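Local coordinates for protein cell division GTPase FtsZ, diverged (Clostridium botulinum C, PDB 3V3T) that belongs to the tubulin/FtsZ family of GTPase-fold proteins as a diverged member, joining a Rossmann-like GTPase domain to a TubZ-type C-terminal domain, at residues N31-I35 with Q81-F86; K205-K211 with E246-I250. The protein carries 1 engineered substitution. One frame throughout, in Å; residues are numbered along the deposited sequence.

Contact 1: N31-I35 with Q81-F86; sequences NALFI and QIMEKF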
loop_
_atom_site.group_PDB
_atom_site.type_symbol
_atom_site.label_atom_id
_atom_site.label_comp_id
_atom_site.label_asym_id
_atom_site.label_seq_id
_atom_site.Cartn_x
_atom_site.Cartn_y
_atom_site.Cartn_z
ATOM N N ASN A 31 1.305 -10.840 10.021
ATOM C CA ASN A 31 1.983 -10.333 11.209
ATOM C C ASN A 31 2.022 -8.806 11.190
ATOM O O ASN A 31 2.015 -8.193 10.119
ATOM C CB ASN A 31 3.411 -10.858 11.264
ATOM C CG ASN A 31 3.491 -12.366 11.131
ATOM O OD1 ASN A 31 3.093 -13.107 12.031
ATOM N ND2 ASN A 31 4.031 -12.826 10.011
ATOM N N ALA A 32 2.099 -8.192 12.368
ATOM C CA ALA A 32 2.016 -6.741 12.466
ATOM C C ALA A 32 2.634 -6.248 13.760
ATOM O O ALA A 32 2.455 -6.847 14.810
ATOM C CB ALA A 32 0.538 -6.271 12.373
ATOM N N LEU A 33 3.360 -5.141 13.665
ATOM C CA LEU A 33 3.848 -4.417 14.826
ATOM C C LEU A 33 3.331 -2.997 14.692
ATOM O O LEU A 33 3.794 -2.236 13.837
ATOM C CB LEU A 33 5.375 -4.399 14.848
ATOM C CG LEU A 33 5.970 -3.587 16.006
ATOM C CD1 LEU A 33 5.697 -4.266 17.343
ATOM C CD2 LEU A 33 7.466 -3.387 15.828
ATOM N N PHE A 34 2.346 -2.634 15.501
ATOM C CA PHE A 34 1.791 -1.289 15.388
ATOM C C PHE A 34 2.670 -0.300 16.135
ATOM O O PHE A 34 2.974 -0.486 17.310
ATOM C CB PHE A 34 0.378 -1.239 15.925
ATOM C CG PHE A 34 -0.600 -2.091 15.160
ATOM C CD1 PHE A 34 -1.568 -1.506 14.356
ATOM C CD2 PHE A 34 -0.582 -3.465 15.283
ATOM C CE1 PHE A 34 -2.485 -2.284 13.684
ATOM C CE2 PHE A 34 -1.492 -4.247 14.617
ATOM C CZ PHE A 34 -2.445 -3.658 13.808
ATOM N N ILE A 35 3.076 0.751 15.442
ATOM C CA ILE A 35 4.001 1.715 16.003
ATOM C C ILE A 35 3.319 3.063 16.070
ATOM O O ILE A 35 2.670 3.483 15.106
ATOM C CB ILE A 35 5.252 1.822 15.113
ATOM C CG1 ILE A 35 6.042 0.510 15.162
ATOM C CG2 ILE A 35 6.115 2.998 15.525
ATOM C CD1 ILE A 35 6.722 0.145 13.835
ATOM N N GLN A 81 12.609 -4.210 17.132
ATOM C CA GLN A 81 11.340 -4.804 17.542
ATOM C C GLN A 81 10.809 -5.675 16.413
ATOM O O GLN A 81 10.471 -6.837 16.615
ATOM C CB GLN A 81 10.311 -3.723 17.876
ATOM C CG GLN A 81 10.682 -2.830 19.042
ATOM C CD GLN A 81 10.745 -3.591 20.345
ATOM O OE1 GLN A 81 10.058 -4.596 20.517
ATOM N NE2 GLN A 81 11.579 -3.121 21.267
ATOM N N ILE A 82 10.747 -5.103 15.217
ATOM C CA ILE A 82 10.245 -5.824 14.057
ATOM C C ILE A 82 11.053 -7.086 13.803
ATOM O O ILE A 82 10.495 -8.156 13.556
ATOM C CB ILE A 82 10.279 -4.949 12.794
ATOM C CG1 ILE A 82 9.529 -3.640 13.041
ATOM C CG2 ILE A 82 9.685 -5.706 11.609
ATOM C CD1 ILE A 82 9.603 -2.656 11.895
ATOM N N MET A 83 12.371 -6.954 13.874
ATOM C CA MET A 83 13.269 -8.047 13.524
ATOM C C MET A 83 13.381 -9.096 14.619
ATOM O O MET A 83 13.679 -10.256 14.346
ATOM C CB MET A 83 14.645 -7.503 13.153
ATOM C CG MET A 83 14.609 -6.595 11.936
ATOM S SD MET A 83 13.747 -7.401 10.586
ATOM C CE MET A 83 13.560 -6.060 9.404
ATOM N N GLU A 84 13.142 -8.700 15.859
ATOM C CA GLU A 84 13.176 -9.665 16.948
ATOM C C GLU A 84 12.056 -10.668 16.747
ATOM O O GLU A 84 12.288 -11.878 16.631
ATOM C CB GLU A 84 13.005 -8.974 18.300
ATOM C CG GLU A 84 12.808 -9.942 19.456
ATOM C CD GLU A 84 12.429 -9.247 20.748
ATOM O OE1 GLU A 84 11.230 -8.942 20.929
ATOM O OE2 GLU A 84 13.328 -9.010 21.586
ATOM N N LYS A 85 10.837 -10.141 16.680
ATOM C CA LYS A 85 9.634 -10.959 16.655
ATOM C C LYS A 85 9.386 -11.606 15.295
ATOM O O LYS A 85 8.927 -12.746 15.217
ATOM C CB LYS A 85 8.431 -10.106 17.061
ATOM C CG LYS A 85 8.659 -9.328 18.351
ATOM C CD LYS A 85 7.460 -8.466 18.706
ATOM C CE LYS A 85 7.598 -7.893 20.107
ATOM N NZ LYS A 85 6.369 -7.162 20.521
ATOM N N PHE A 86 9.714 -10.880 14.232
ATOM C CA PHE A 86 9.338 -11.278 12.874
ATOM C C PHE A 86 10.539 -11.368 11.945
ATOM O O PHE A 86 10.461 -10.948 10.793
ATOM C CB PHE A 86 8.305 -10.297 12.301
ATOM C CG PHE A 86 7.132 -10.063 13.211
ATOM C CD1 PHE A 86 6.236 -11.084 13.485
ATOM C CD2 PHE A 86 6.940 -8.837 13.816
ATOM C CE1 PHE A 86 5.162 -10.882 14.332
ATOM C CE2 PHE A 86 5.860 -8.623 14.663
ATOM C CZ PHE A 86 4.973 -9.644 14.922
#
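Asn-31 opens the strand beside the end of helix 75-85, its CB 3.5 Å from CE1 of Phe-86. An amide serves well at this partly exposed end: its aliphatic CB meets the ring, while ND2 is hydrogen-bonded to the backbone O of Ile-7 on the adjacent strand. Ala-32 turns its methyl group away, toward Val-20 and Leu-24 of helix 14-26, where a small side chain fits; its carbonyl O still lies 3.8 Å from CZ of Phe-86. Leu-33 then points back to helix 75-85 and is the centre of the contact. Its CD2 sits 3.5 Å from both CB of Gln-81 and CG1 of Ile-82, and its CB approaches the edge of the Phe-86 ring (CB to CE2, 4.3 Å). Alternation along an extended strand lets its side chains serve the helical layers on both faces of this Rossmann-like sheet. Helix 75-85 belongs to the beta-alpha-beta crossover from edge strand 51-53 to strand 91-97, so it passes over strands 31-36 and 7-11, and Ile-82 also touches Ala-10. Phe-86, the first residue to leave helical geometry, lays its ring between the helix end and Asn-31 to Leu-33, and meets His-50 edge-to-face. Further along, Phe-34 faces helix 14-26, and beta-branched Ile-35 turns again to helix 75-85, its CD1 4.5 Å from CD1 of Ile-82.

Contact 2: K205-K211 with E246-I250; sequences KLLTMKK and EFMGI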
loop_
_atom_site.group_PDB
_atom_site.type_symbol
_atom_site.label_atom_id
_atom_site.label_comp_id
_atom_site.label_asym_id
_atom_site.label_seq_id
_atom_site.Cartn_x
_atom_site.Cartn_y
_atom_site.Cartn_z
ATOM N N LYS A 205 6.406 -13.387 -6.346
ATOM C CA LYS A 205 7.014 -12.506 -7.350
ATOM C C LYS A 205 6.261 -11.188 -7.540
ATOM O O LYS A 205 6.872 -10.141 -7.747
ATOM C CB LYS A 205 7.177 -13.236 -8.691
ATOM C CG LYS A 205 8.479 -14.026 -8.774
ATOM C CD LYS A 205 8.425 -15.140 -9.792
ATOM C CE LYS A 205 9.725 -15.949 -9.754
ATOM N NZ LYS A 205 9.697 -17.138 -10.669
ATOM N N LEU A 206 4.934 -11.234 -7.487
ATOM C CA LEU A 206 4.152 -10.009 -7.591
ATOM C C LEU A 206 4.383 -9.117 -6.356
ATOM O O LEU A 206 4.444 -7.901 -6.471
ATOM C CB LEU A 206 2.665 -10.321 -7.761
ATOM C CG LEU A 206 2.232 -10.921 -9.102
ATOM C CD1 LEU A 206 0.922 -11.690 -8.967
ATOM C CD2 LEU A 206 2.138 -9.866 -10.213
ATOM N N LEU A 207 4.502 -9.742 -5.187
ATOM C CA LEU A 207 4.741 -9.050 -3.932
ATOM C C LEU A 207 6.114 -8.391 -3.870
ATOM O O LEU A 207 6.285 -7.350 -3.237
ATOM C CB LEU A 207 4.668 -10.046 -2.782
ATOM C CG LEU A 207 3.359 -10.197 -2.020
ATOM C CD1 LEU A 207 3.512 -11.316 -0.978
ATOM C CD2 LEU A 207 2.941 -8.868 -1.376
ATOM N N THR A 208 7.100 -9.007 -4.509
ATOM C CA THR A 208 8.460 -8.504 -4.397
ATOM C C THR A 208 8.851 -7.563 -5.539
ATOM O O THR A 208 9.960 -7.028 -5.549
ATOM C CB THR A 208 9.492 -9.656 -4.218
ATOM O OG1 THR A 208 9.464 -10.543 -5.346
ATOM C CG2 THR A 208 9.184 -10.445 -2.961
ATOM N N MET A 209 7.932 -7.348 -6.482
ATOM C CA MET A 209 8.189 -6.435 -7.595
ATOM C C MET A 209 8.202 -4.996 -7.096
ATOM O O MET A 209 7.343 -4.595 -6.320
ATOM C CB MET A 209 7.137 -6.585 -8.692
ATOM C CG MET A 209 7.244 -5.538 -9.785
ATOM S SD MET A 209 8.805 -5.611 -10.691
ATOM C CE MET A 209 8.747 -7.240 -11.409
ATOM N N LYS A 210 9.185 -4.224 -7.547
ATOM C CA LYS A 210 9.380 -2.879 -7.041
ATOM C C LYS A 210 8.565 -1.867 -7.832
ATOM O O LYS A 210 8.041 -2.176 -8.896
ATOM C CB LYS A 210 10.853 -2.496 -7.086
ATOM C CG LYS A 210 11.787 -3.536 -6.500
ATOM C CD LYS A 210 11.451 -3.830 -5.059
ATOM C CE LYS A 210 12.480 -4.791 -4.493
ATOM N NZ LYS A 210 13.818 -4.550 -5.124
ATOM N N LYS A 211 8.492 -0.653 -7.295
ATOM C CA LYS A 211 7.655 0.404 -7.833
ATOM C C LYS A 211 6.213 0.143 -7.454
ATOM O O LYS A 211 5.919 -0.500 -6.430
ATOM C CB LYS A 211 7.829 0.511 -9.350
ATOM C CG LYS A 211 9.223 1.028 -9.729
ATOM C CD LYS A 211 9.767 0.371 -10.991
ATOM C CE LYS A 211 9.298 1.053 -12.255
ATOM N NZ LYS A 211 9.714 0.265 -13.466
ATOM N N GLU A 246 5.155 -4.284 -14.979
ATOM C CA GLU A 246 6.208 -5.283 -15.053
ATOM C C GLU A 246 5.604 -6.693 -15.032
ATOM O O GLU A 246 5.631 -7.397 -16.035
ATOM C CB GLU A 246 7.202 -5.058 -13.904
ATOM C CG GLU A 246 8.668 -5.037 -14.324
ATOM C CD GLU A 246 8.968 -4.050 -15.442
ATOM O OE1 GLU A 246 8.333 -2.981 -15.500
ATOM O OE2 GLU A 246 9.849 -4.349 -16.267
ATOM N N PHE A 247 5.065 -7.108 -13.892
ATOM C CA PHE A 247 4.369 -8.388 -13.809
ATOM C C PHE A 247 2.888 -8.131 -13.557
ATOM O O PHE A 247 2.533 -7.266 -12.759
ATOM C CB PHE A 247 4.900 -9.248 -12.666
ATOM C CG PHE A 247 6.336 -9.646 -12.808
ATOM C CD1 PHE A 247 6.983 -9.561 -14.025
ATOM C CD2 PHE A 247 7.038 -10.123 -11.713
ATOM C CE1 PHE A 247 8.306 -9.943 -14.153
ATOM C CE2 PHE A 247 8.357 -10.507 -11.834
ATOM C CZ PHE A 247 8.993 -10.418 -13.056
ATOM N N MET A 248 2.036 -8.883 -14.247
ATOM C CA MET A 248 0.603 -8.797 -14.041
ATOM C C MET A 248 0.045 -10.137 -13.588
ATOM O O MET A 248 0.422 -11.180 -14.111
ATOM C CB MET A 248 -0.082 -8.344 -15.325
ATOM C CG MET A 248 -1.574 -8.225 -15.214
ATOM S SD MET A 248 -2.308 -7.623 -16.762
ATOM C CE MET A 248 -1.764 -5.931 -16.757
ATOM N N GLY A 249 -0.819 -10.109 -12.579
ATOM C CA GLY A 249 -1.487 -11.313 -12.122
ATOM C C GLY A 249 -2.967 -11.248 -12.433
ATOM O O GLY A 249 -3.620 -10.233 -12.175
ATOM N N ILE A 250 -3.500 -12.325 -13.000
ATOM C CA ILE A 250 -4.896 -12.354 -13.411
ATOM C C ILE A 250 -5.574 -13.609 -12.885
ATOM O O ILE A 250 -5.191 -14.717 -13.240
ATOM C CB ILE A 250 -5.015 -12.328 -14.950
ATOM C CG1 ILE A 250 -4.447 -11.022 -15.509
ATOM C CG2 ILE A 250 -6.467 -12.504 -15.398
ATOM C CD1 ILE A 250 -4.285 -11.037 -17.007
#
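This is a helix-and-loop contact against a strand, made where the end of helix 200-208 and the turn after it cover one face of the sheet in the C-terminal domain. Phe-247 is the hub. CE of Met-209 lies 3.4 Å from its ring centroid, over the face, in a CH-pi contact; SD, 5.1 Å from the centroid, makes this a Met-aromatic pair, and the long flexible methionine can reach the ring from the turn. The same sulfur packs 3.6 Å from CB of Glu-246. Two consecutive residues can both point this way because a classic beta bulge at the start of strand 247-252 sets Glu-246 and Phe-247 both facing Thr-285 of strand 281-287. Leu-206 packs against the strand backbone, its CD2 3.7 Å from CB of Phe-247 and 3.8 Å from N of Gly-249. A CB on Gly-249 would fall 2.7 Å from CD1 of Leu-206, a clash that glycine avoids. Met-248 and Ile-250 point away, to helix 258-265 on the other face. At the polar margin, NZ of Lys-211 stands 4.1 Å from OE1 of Glu-246, opposite charges too distant for a salt bridge; Lys-211 also forms a long, weak ion pair with Glu-288, and Glu-246 one with Arg-269.

How the contacts relate
From the N terminus, contact 1 comes first: residues 36-80, with helix 39-43, edge strand 51-53 and helix 64-71, form the loop it closes within the GTPase domain. The chain then builds strands 91-97, 122-129 and 160-165 and the helices around them before contact 2 begins. That contact closes the loop 212-245, which holds most of strand 211-217 and helix 224-233. The two are therefore in series, neither nested nor crossing. Their centres lie 24 Å apart and their nearest atoms about 11 Å, yet both pack helices on one continuous sheet: strand 31-36 is second from one edge, strand 247-252 second from the other.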